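Local coordinates for protein endoglucanase (Humicola insolens, PDB 1DYS) that hydrolyses internal beta-1,4-glucosidic linkages in cellulose as a family 6 endoglucanase, with a role in recycling plant biomass, at residues 48-53 against 133-138; 83-88 against 118-123. One frame throughout, in Å; residues are numbered along the deposited sequence.

Contact 1 (48-53 against 133-138); sequences GTFYWI and AVILEP
F50 and A133 mark the closest approach of the two backbones, with 8.8 Å between their CA atoms, so strands 51-53 and 132-136 do not pair with each other; each runs parallel to strand 79-85, which lies between them. Side chains must therefore bridge the gap, and F50 does most of this. Its CG stands anti to the carbonyl carbon, beside the backbone N (chi1 -82°), and this carries the ring across toward the second strand. There CE2 is the working atom, 3.5 Å from I135 CG1 and also 3.5 Å from the carbonyl oxygen of A133. I135 lies across the phenyl side chain at about a right angle and offers the end of its longer branch as well, CD1 to F50 CE2 at 3.6 Å. A133 adds its methyl group, CB to F50 CZ at 4.2 Å. The setting is the alpha/beta barrel of glycoside hydrolase family 6: F50, W52 and I135 point to its interior, whereas Y51 and I53 turn outward to helix 60-74. An alanine in place of F50 is likely to open a gap on the inner side of the sheet, where the ring spans strand 79-85, leaving the I135 branch and the A133 methyl without the surface they pack on. Further along, W52 of the probable substrate-binding site brings the benzo part of its indole to the proline ring, CZ3 to P138 CG at 4.2 Å. The polar end of this indole is engaged elsewhere, NE1 hydrogen-bonding to the carbonyl oxygen of V309, while P138 also packs on V84 and Y86.

Contact 2 (83-88 against 118-123); sequences LVLYNL and NPFAQK
One face of the F120 ring lies against the CB-CG-CD1 branch of L85, and this face-on meeting organises the contact between strand 79-85 and helix 108-126. L85 CD1 sits 3.7 Å from the ring centroid and only 7° off the ring normal, a CH-pi arrangement in which the CD1 methyl lies over the middle of the aromatic face. The branch is laid along the face: CG is as high above the plane as CD1 but displaced outward past one corner, 3.7 Å from F120 CE2, with CB further out still. Both partners send CG anti to their own backbone N, with chi1 -159° for F120, and the two side chains thereby reach across the space between strand and helix. L83, two residues earlier on the same side of the strand, meets the ring differently: it runs antiparallel to the F120 side chain, alongside it, and touches obliquely, CD1 to F120 CE1 at 3.9 Å. Between the two leucines V84 turns its side chain away, although its carbonyl oxygen lies near the ring plane beside the edge, 4.5 Å from F120 CE2. The axes of segments 83-85 and 118-123 run nearly antiparallel, at 155°, with a closest approach of 11.5 Å, as expected in a beta-alpha-beta unit whose helix packs on the sheet before the chain returns in the parallel strand 132-136. F120 also touches I53 of strand 51-53, and further along the helix K123 forms a salt bridge with D63. With hydrocarbon groups supplying the close contacts, the helix is probably held here by dispersion and the exclusion of water, and the ring is fixed by shape rather than by directional polar bonds.

How the contacts relate
Strand 79-85 joins the two contacts, whose centres lie 10 Å apart. It separates the strands that contact 1 bridges and supplies the leucines of contact 2, serving the barrel interior with one face and the helical layer with the other. Its backbone is probably hydrogen-bonded to segment 133-138 through L85 N to I135 O and E137 N to L85 O, both 2.8 Å, while F50 CD2 packs 3.3 Å from L83 N. The probable active site lies at the C-terminal ends of the parallel strands: the V84 side chain is about 4 Å from that of W52, and Y86 OH hydrogen-bonds to D92, one of two probable catalytic acids; the other, D139, directly follows P138 of contact 1.

Contact 1 (48-53 against 133-138)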
# COMPACT_ATOMS: atom_id res chain seq x y z
N GLY A 48 2.14 22.85 -11.62
CA GLY A 48 3.02 21.66 -11.58
C GLY A 48 2.89 20.93 -10.24
O GLY A 48 2.64 21.56 -9.24
N THR A 49 3.08 19.61 -10.30
CA THR A 49 3.05 18.81 -9.07
C THR A 49 4.19 17.79 -9.19
O THR A 49 4.45 17.35 -10.31
CB THR A 49 1.70 18.14 -8.91
OG1 THR A 49 0.71 19.19 -8.75
CG2 THR A 49 1.63 17.41 -7.56
N PHE A 50 4.87 17.46 -8.09
CA PHE A 50 5.87 16.41 -8.22
C PHE A 50 5.25 15.04 -8.49
O PHE A 50 4.08 14.76 -8.21
CB PHE A 50 6.56 16.27 -6.84
CG PHE A 50 7.65 17.28 -6.62
CD1 PHE A 50 7.43 18.63 -6.78
CD2 PHE A 50 8.92 16.85 -6.26
CE1 PHE A 50 8.45 19.53 -6.59
CE2 PHE A 50 9.96 17.75 -6.09
CZ PHE A 50 9.73 19.12 -6.24
N TYR A 51 6.10 14.19 -9.08
CA TYR A 51 5.79 12.76 -9.30
C TYR A 51 6.40 11.94 -8.17
O TYR A 51 7.61 12.05 -7.90
CB TYR A 51 6.49 12.35 -10.61
CG TYR A 51 5.89 12.88 -11.91
CD1 TYR A 51 6.16 14.20 -12.26
CD2 TYR A 51 5.14 12.12 -12.77
CE1 TYR A 51 5.68 14.76 -13.42
CE2 TYR A 51 4.65 12.66 -13.95
CZ TYR A 51 4.92 13.98 -14.26
OH TYR A 51 4.41 14.50 -15.43
N TRP A 52 5.60 11.11 -7.51
CA TRP A 52 6.07 10.29 -6.42
C TRP A 52 6.54 8.91 -6.88
O TRP A 52 5.77 8.12 -7.43
CB TRP A 52 4.97 10.10 -5.38
CG TRP A 52 4.70 11.36 -4.59
CD1 TRP A 52 4.20 12.54 -5.05
CD2 TRP A 52 4.98 11.55 -3.19
NE1 TRP A 52 4.07 13.45 -4.03
CE2 TRP A 52 4.56 12.85 -2.88
CE3 TRP A 52 5.51 10.74 -2.18
CZ2 TRP A 52 4.65 13.37 -1.57
CZ3 TRP A 52 5.61 11.25 -0.90
CH2 TRP A 52 5.17 12.56 -0.60
N ILE A 53 7.83 8.70 -6.60
CA ILE A 53 8.45 7.42 -7.03
C ILE A 53 8.55 6.54 -5.79
O ILE A 53 9.64 6.38 -5.20
CB ILE A 53 9.81 7.65 -7.70
CG1 ILE A 53 9.82 8.70 -8.80
CG2 ILE A 53 10.22 6.29 -8.34
CD1 ILE A 53 8.70 8.71 -9.81
N ALA A 133 14.32 18.51 -9.97
CA ALA A 133 14.34 18.82 -8.56
C ALA A 133 13.89 17.54 -7.82
O ALA A 133 12.78 17.08 -8.07
CB ALA A 133 13.38 19.90 -8.10
N VAL A 134 14.81 16.98 -7.05
CA VAL A 134 14.48 15.70 -6.40
C VAL A 134 14.40 15.93 -4.92
O VAL A 134 15.32 16.34 -4.23
CB VAL A 134 15.55 14.62 -6.71
CG1 VAL A 134 15.23 13.33 -5.95
CG2 VAL A 134 15.65 14.39 -8.20
N ILE A 135 13.24 15.59 -4.33
CA ILE A 135 13.02 15.63 -2.92
C ILE A 135 13.43 14.26 -2.39
O ILE A 135 12.96 13.22 -2.86
CB ILE A 135 11.57 15.97 -2.56
CG1 ILE A 135 11.39 17.47 -2.86
CG2 ILE A 135 11.28 15.59 -1.11
CD1 ILE A 135 10.00 17.99 -2.52
N LEU A 136 14.33 14.34 -1.41
CA LEU A 136 14.84 13.10 -0.88
C LEU A 136 14.18 12.72 0.44
O LEU A 136 14.32 13.30 1.50
CB LEU A 136 16.34 13.15 -0.60
CG LEU A 136 17.21 13.52 -1.80
CD1 LEU A 136 18.55 14.00 -1.27
CD2 LEU A 136 17.33 12.33 -2.74
N GLU A 137 13.52 11.57 0.38
CA GLU A 137 12.94 10.83 1.47
C GLU A 137 12.20 11.60 2.54
O GLU A 137 12.62 11.87 3.69
CB GLU A 137 14.07 10.00 2.15
CG GLU A 137 14.68 8.94 1.24
CD GLU A 137 13.73 7.78 0.88
OE1 GLU A 137 12.67 7.66 1.52
OE2 GLU A 137 14.12 6.98 0.03
N PRO A 138 10.99 12.02 2.22
CA PRO A 138 10.08 12.73 3.10
C PRO A 138 10.02 12.06 4.47
O PRO A 138 9.93 10.87 4.69
CB PRO A 138 8.71 12.68 2.40
CG PRO A 138 9.15 12.63 0.95
CD PRO A 138 10.39 11.74 0.89

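Contact 2 (83-88 against 118-123)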
# COMPACT_ATOMS: atom_id res chain seq x y z
N LEU A 83 10.57 15.28 -8.67
CA LEU A 83 10.45 13.84 -8.38
C LEU A 83 10.61 13.64 -6.87
O LEU A 83 11.47 14.29 -6.28
CB LEU A 83 11.54 13.00 -9.06
CG LEU A 83 11.51 13.03 -10.60
CD1 LEU A 83 12.70 12.21 -11.12
CD2 LEU A 83 10.19 12.51 -11.12
N VAL A 84 9.85 12.70 -6.30
CA VAL A 84 9.99 12.42 -4.86
C VAL A 84 10.67 11.04 -4.77
O VAL A 84 10.14 10.10 -5.33
CB VAL A 84 8.64 12.36 -4.13
CG1 VAL A 84 8.92 12.28 -2.63
CG2 VAL A 84 7.82 13.62 -4.41
N LEU A 85 11.87 11.00 -4.20
CA LEU A 85 12.61 9.73 -4.06
C LEU A 85 12.21 9.27 -2.66
O LEU A 85 12.59 9.89 -1.65
CB LEU A 85 14.10 10.06 -4.20
CG LEU A 85 15.03 8.85 -4.26
CD1 LEU A 85 16.24 9.19 -5.11
CD2 LEU A 85 15.42 8.41 -2.86
N TYR A 86 11.39 8.21 -2.63
CA TYR A 86 10.78 7.80 -1.37
C TYR A 86 10.62 6.29 -1.27
O TYR A 86 9.53 5.79 -1.53
CB TYR A 86 9.41 8.50 -1.26
CG TYR A 86 8.54 8.26 -0.08
CD1 TYR A 86 8.99 8.39 1.23
CD2 TYR A 86 7.19 7.89 -0.22
CE1 TYR A 86 8.17 8.22 2.35
CE2 TYR A 86 6.37 7.69 0.86
CZ TYR A 86 6.85 7.85 2.14
OH TYR A 86 6.00 7.64 3.21
N ASN A 87 11.71 5.61 -0.93
CA ASN A 87 11.59 4.14 -0.74
C ASN A 87 12.57 3.64 0.29
O ASN A 87 13.07 2.49 0.23
CB ASN A 87 11.76 3.47 -2.09
CG ASN A 87 11.17 2.05 -2.09
OD1 ASN A 87 10.36 1.69 -1.24
ND2 ASN A 87 11.58 1.26 -3.07
N LEU A 88 12.84 4.45 1.32
CA LEU A 88 13.81 4.03 2.35
C LEU A 88 13.45 2.74 3.02
O LEU A 88 12.29 2.39 3.31
CB LEU A 88 13.78 5.14 3.45
CG LEU A 88 14.99 5.26 4.37
CD1 LEU A 88 16.23 5.66 3.57
CD2 LEU A 88 14.70 6.28 5.47
N ASN A 118 20.08 2.99 -7.82
CA ASN A 118 20.83 2.93 -9.09
C ASN A 118 20.02 3.21 -10.31
O ASN A 118 20.39 4.09 -11.12
CB ASN A 118 21.63 1.63 -9.16
CG ASN A 118 22.73 1.64 -8.13
OD1 ASN A 118 23.09 2.56 -7.41
ND2 ASN A 118 23.37 0.45 -8.03
N PRO A 119 18.89 2.58 -10.50
CA PRO A 119 18.03 2.76 -11.65
C PRO A 119 17.50 4.19 -11.69
O PRO A 119 17.37 4.76 -12.78
CB PRO A 119 16.94 1.69 -11.68
CG PRO A 119 17.25 0.89 -10.46
CD PRO A 119 18.44 1.42 -9.70
N PHE A 120 17.21 4.75 -10.52
CA PHE A 120 16.77 6.14 -10.45
C PHE A 120 17.86 7.05 -11.03
O PHE A 120 17.57 7.85 -11.93
CB PHE A 120 16.50 6.52 -8.99
CG PHE A 120 15.60 7.70 -8.74
CD1 PHE A 120 15.90 8.98 -9.18
CD2 PHE A 120 14.45 7.45 -7.99
CE1 PHE A 120 15.04 10.01 -8.84
CE2 PHE A 120 13.59 8.47 -7.65
CZ PHE A 120 13.90 9.74 -8.11
N ALA A 121 19.09 6.81 -10.57
CA ALA A 121 20.19 7.66 -11.04
C ALA A 121 20.48 7.48 -12.51
O ALA A 121 20.80 8.47 -13.18
CB ALA A 121 21.41 7.40 -10.20
N GLN A 122 20.37 6.25 -13.00
CA GLN A 122 20.63 5.97 -14.41
C GLN A 122 19.69 6.79 -15.29
O GLN A 122 20.12 7.41 -16.27
CB GLN A 122 20.42 4.48 -14.70
CG GLN A 122 20.56 4.10 -16.18
CD GLN A 122 20.25 2.62 -16.38
OE1 GLN A 122 20.09 1.83 -15.44
NE2 GLN A 122 20.16 2.20 -17.64
N LYS A 123 18.39 6.76 -14.95
CA LYS A 123 17.41 7.49 -15.74
C LYS A 123 17.62 8.99 -15.72
O LYS A 123 17.53 9.65 -16.76
CB LYS A 123 16.02 7.21 -15.10
CG LYS A 123 15.55 5.81 -15.49
CD LYS A 123 14.17 5.61 -14.82
CE LYS A 123 13.75 4.14 -14.90
NZ LYS A 123 13.56 3.68 -16.29